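Local coordinates for protein mirolysin (Tannerella forsythia, PDB 6R7V) that is a zinc-dependent metallopeptidase of the pappalysin family of metzincins, made as a zymogen whose latency follows a cysteine-switch mechanism, and probably cleaves proteins once activated, at residues Thr119-Phe128 with Asn139-Asn147. The protein carries 1 engineered substitution. Residues are numbered along the deposited sequence; the frame is centred on the assembly and turned at random.
Sequences TRTSTSTETF and NLGGNNAWN
Thr123 hydrogen-bonds to Gly141 across the contact between 119-128 and 139-147, and the threonine illustrates how a single hydroxyl can both shape a turn and hold a neighbouring loop. From the CB outward, each side-chain atom of Thr123 meets the same carbonyl: CB lies 3.2 Å from Gly141 O, CG2 brushes it more distantly, and OG1 donates to it at 2.7 Å. With OG1 anti to the backbone N (chi1 -174°), the hydroxyl comes in on a lone pair of Gly141 O, in the carbonyl plane, at a C=O...donor angle of 126°. Thr123 OG1 also accepts from Thr125 N at 3.0 Å, closing an ST turn where the chain leaves the strand. Phe128 CZ, at the ring edge, lies 3.4 Å from Gly141 O. Thr125 CG2 sits over the centre of one face of that ring.

Farther along, Thr121 OG1 rests against Asn143 CG at 3.5 Å. Thr119 splits its branches: CG2 packs obliquely against the Trp146 indole, 3.6 Å from CZ2, whereas OG1 bonds to His52 on strand 45-55. Trp146 in turn meets the His52 ring edge to face.

The contact thus lays the loop leading to strand 152-157 beside strand 118-122, which pairs with strand 45-55. Donating to Gly141 O while accepting from Thr125 N would fix the rotation of the Thr123 hydroxyl; the remaining contacts, beside it along the strand, are largely van der Waals.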
loop_
_atom_site.group_PDB
_atom_site.type_symbol
_atom_site.label_atom_id
_atom_site.label_comp_id
_atom_site.label_asym_id
_atom_site.label_seq_id
_atom_site.Cartn_x
_atom_site.Cartn_y
_atom_site.Cartn_z
ATOM N N THR A 119 -17.427 -0.642 -7.470
ATOM C CA THR A 119 -17.893 -0.300 -8.818
ATOM C C THR A 119 -17.477 -1.425 -9.747
ATOM O O THR A 119 -16.513 -2.137 -9.459
ATOM C CB THR A 119 -17.360 1.036 -9.320
ATOM O OG1 THR A 119 -15.944 0.956 -9.562
ATOM C CG2 THR A 119 -17.672 2.211 -8.372
ATOM N N ARG A 120 -18.210 -1.589 -10.834
ATOM C CA ARG A 120 -17.962 -2.626 -11.831
ATOM C C ARG A 120 -17.947 -1.985 -13.197
ATOM O O ARG A 120 -18.944 -1.370 -13.595
ATOM C CB ARG A 120 -19.047 -3.714 -11.781
ATOM C CG ARG A 120 -19.318 -4.318 -10.408
ATOM C CD ARG A 120 -18.553 -5.588 -10.256
ATOM N NE ARG A 120 -18.679 -6.187 -8.928
ATOM C CZ ARG A 120 -17.888 -7.159 -8.525
ATOM N NH1 ARG A 120 -16.949 -7.633 -9.334
ATOM N NH2 ARG A 120 -18.023 -7.672 -7.308
ATOM N N THR A 121 -16.843 -2.144 -13.930
ATOM C CA THR A 121 -16.690 -1.556 -15.254
ATOM C C THR A 121 -16.200 -2.608 -16.204
ATOM O O THR A 121 -15.087 -3.107 -16.052
ATOM C CB THR A 121 -15.703 -0.372 -15.237
ATOM O OG1 THR A 121 -16.073 0.541 -14.197
ATOM C CG2 THR A 121 -15.616 0.351 -16.612
ATOM N N SER A 122 -17.019 -2.937 -17.216
ATOM C CA SER A 122 -16.572 -3.862 -18.249
ATOM C C SER A 122 -15.669 -3.070 -19.198
ATOM O O SER A 122 -15.838 -1.845 -19.371
ATOM C CB SER A 122 -17.755 -4.500 -18.965
ATOM O OG SER A 122 -18.477 -3.557 -19.731
ATOM N N THR A 123 -14.655 -3.742 -19.742
ATOM C CA THR A 123 -13.694 -3.091 -20.615
ATOM C C THR A 123 -13.273 -3.985 -21.752
ATOM O O THR A 123 -13.291 -5.211 -21.620
ATOM C CB THR A 123 -12.455 -2.631 -19.793
ATOM O OG1 THR A 123 -11.581 -1.870 -20.631
ATOM C CG2 THR A 123 -11.668 -3.794 -19.167
ATOM N N SER A 124 -12.838 -3.349 -22.841
ATOM C CA SER A 124 -12.229 -3.975 -23.993
ATOM C C SER A 124 -10.710 -4.115 -23.783
ATOM O O SER A 124 -10.083 -4.857 -24.542
ATOM C CB SER A 124 -12.496 -3.127 -25.236
ATOM O OG SER A 124 -13.844 -3.253 -25.664
ATOM N N THR A 125 -10.102 -3.396 -22.802
ATOM C CA THR A 125 -8.675 -3.481 -22.565
ATOM C C THR A 125 -8.341 -4.862 -21.997
ATOM O O THR A 125 -8.941 -5.279 -21.008
ATOM C CB THR A 125 -8.254 -2.343 -21.635
ATOM O OG1 THR A 125 -8.553 -1.113 -22.283
ATOM C CG2 THR A 125 -6.787 -2.394 -21.277
ATOM N N GLU A 126 -7.414 -5.578 -22.639
ATOM C CA GLU A 126 -7.031 -6.912 -22.156
ATOM C C GLU A 126 -6.093 -6.852 -20.957
ATOM O O GLU A 126 -6.243 -7.638 -20.017
ATOM C CB GLU A 126 -6.377 -7.713 -23.275
ATOM C CG GLU A 126 -7.390 -8.363 -24.201
ATOM C CD GLU A 126 -6.883 -9.592 -24.930
ATOM O OE1 GLU A 126 -7.690 -10.529 -25.128
ATOM O OE2 GLU A 126 -5.684 -9.631 -25.291
ATOM N N THR A 127 -5.118 -5.943 -20.998
ATOM C CA THR A 127 -4.127 -5.807 -19.941
ATOM C C THR A 127 -3.868 -4.326 -19.665
ATOM O O THR A 127 -3.651 -3.585 -20.633
ATOM C CB THR A 127 -2.816 -6.527 -20.345
ATOM O OG1 THR A 127 -3.102 -7.862 -20.765
ATOM C CG2 THR A 127 -1.780 -6.554 -19.218
ATOM N N PHE A 128 -3.861 -3.903 -18.380
ATOM C CA PHE A 128 -3.619 -2.508 -18.043
ATOM C C PHE A 128 -2.154 -2.291 -17.816
ATOM O O PHE A 128 -1.432 -3.211 -17.418
ATOM C CB PHE A 128 -4.436 -2.100 -16.821
ATOM C CG PHE A 128 -5.888 -1.946 -17.207
ATOM C CD1 PHE A 128 -6.760 -3.024 -17.135
ATOM C CD2 PHE A 128 -6.353 -0.758 -17.767
ATOM C CE1 PHE A 128 -8.085 -2.904 -17.572
ATOM C CE2 PHE A 128 -7.677 -0.630 -18.189
ATOM C CZ PHE A 128 -8.549 -1.692 -18.058
ATOM N N ASN A 139 -12.090 7.095 -19.925
ATOM C CA ASN A 139 -11.875 7.296 -21.352
ATOM C C ASN A 139 -10.814 6.375 -21.947
ATOM O O ASN A 139 -10.794 6.204 -23.174
ATOM C CB ASN A 139 -11.493 8.760 -21.636
ATOM C CG ASN A 139 -12.578 9.756 -21.340
ATOM O OD1 ASN A 139 -13.769 9.436 -21.242
ATOM N ND2 ASN A 139 -12.174 11.002 -21.200
ATOM N N LEU A 140 -9.969 5.759 -21.095
ATOM C CA LEU A 140 -8.877 4.881 -21.531
ATOM C C LEU A 140 -9.186 3.410 -21.253
ATOM O O LEU A 140 -8.291 2.564 -21.338
ATOM C CB LEU A 140 -7.563 5.298 -20.867
ATOM C CG LEU A 140 -7.062 6.712 -21.173
ATOM C CD1 LEU A 140 -5.811 6.994 -20.412
ATOM C CD2 LEU A 140 -6.810 6.915 -22.660
ATOM N N GLY A 141 -10.442 3.114 -20.965
ATOM C CA GLY A 141 -10.878 1.743 -20.705
ATOM C C GLY A 141 -10.943 1.335 -19.242
ATOM O O GLY A 141 -11.244 0.183 -18.935
ATOM N N GLY A 142 -10.676 2.268 -18.334
ATOM C CA GLY A 142 -10.723 1.984 -16.910
ATOM C C GLY A 142 -11.898 2.661 -16.233
ATOM O O GLY A 142 -13.020 2.688 -16.766
ATOM N N ASN A 143 -11.655 3.228 -15.041
ATOM C CA ASN A 143 -12.741 3.921 -14.335
ATOM C C ASN A 143 -12.173 5.096 -13.542
ATOM O O ASN A 143 -11.223 4.917 -12.764
ATOM C CB ASN A 143 -13.538 2.962 -13.419
ATOM C CG ASN A 143 -14.825 3.563 -12.898
ATOM O OD1 ASN A 143 -15.165 3.462 -11.710
ATOM N ND2 ASN A 143 -15.555 4.251 -13.739
ATOM N N ASN A 144 -12.704 6.305 -13.772
ATOM C CA ASN A 144 -12.219 7.493 -13.058
ATOM C C ASN A 144 -12.276 7.324 -11.546
ATOM O O ASN A 144 -13.201 6.708 -11.010
ATOM C CB ASN A 144 -13.056 8.721 -13.405
ATOM C CG ASN A 144 -12.900 9.246 -14.805
ATOM O OD1 ASN A 144 -12.067 8.799 -15.599
ATOM N ND2 ASN A 144 -13.705 10.253 -15.144
ATOM N N ALA A 145 -11.300 7.906 -10.855
ATOM C CA ALA A 145 -11.294 7.887 -9.409
ATOM C C ALA A 145 -12.461 8.678 -8.837
ATOM O O ALA A 145 -12.963 9.625 -9.462
ATOM C CB ALA A 145 -9.988 8.508 -8.923
ATOM N N TRP A 146 -12.881 8.284 -7.636
ATOM C CA TRP A 146 -13.792 9.036 -6.803
ATOM C C TRP A 146 -12.952 9.997 -6.000
ATOM O O TRP A 146 -11.918 9.573 -5.450
ATOM C CB TRP A 146 -14.531 8.111 -5.843
ATOM C CG TRP A 146 -15.585 7.240 -6.462
ATOM C CD1 TRP A 146 -15.836 7.019 -7.795
ATOM C CD2 TRP A 146 -16.548 6.475 -5.741
ATOM N NE1 TRP A 146 -16.968 6.231 -7.934
ATOM C CE2 TRP A 146 -17.375 5.827 -6.689
ATOM C CE3 TRP A 146 -16.872 6.362 -4.379
ATOM C CZ2 TRP A 146 -18.462 5.039 -6.307
ATOM C CZ3 TRP A 146 -17.879 5.503 -4.005
ATOM C CH2 TRP A 146 -18.687 4.881 -4.961
ATOM N N ASN A 147 -13.413 11.253 -5.886
ATOM C CA ASN A 147 -12.746 12.326 -5.132
ATOM C C ASN A 147 -11.593 11.769 -4.214
ATOM O O ASN A 147 -11.849 11.303 -3.096
ATOM C CB ASN A 147 -13.766 13.073 -4.293
ATOM C CG ASN A 147 -13.174 14.285 -3.600
ATOM O OD1 ASN A 147 -11.946 14.493 -3.557
ATOM N ND2 ASN A 147 -14.042 15.061 -2.970
#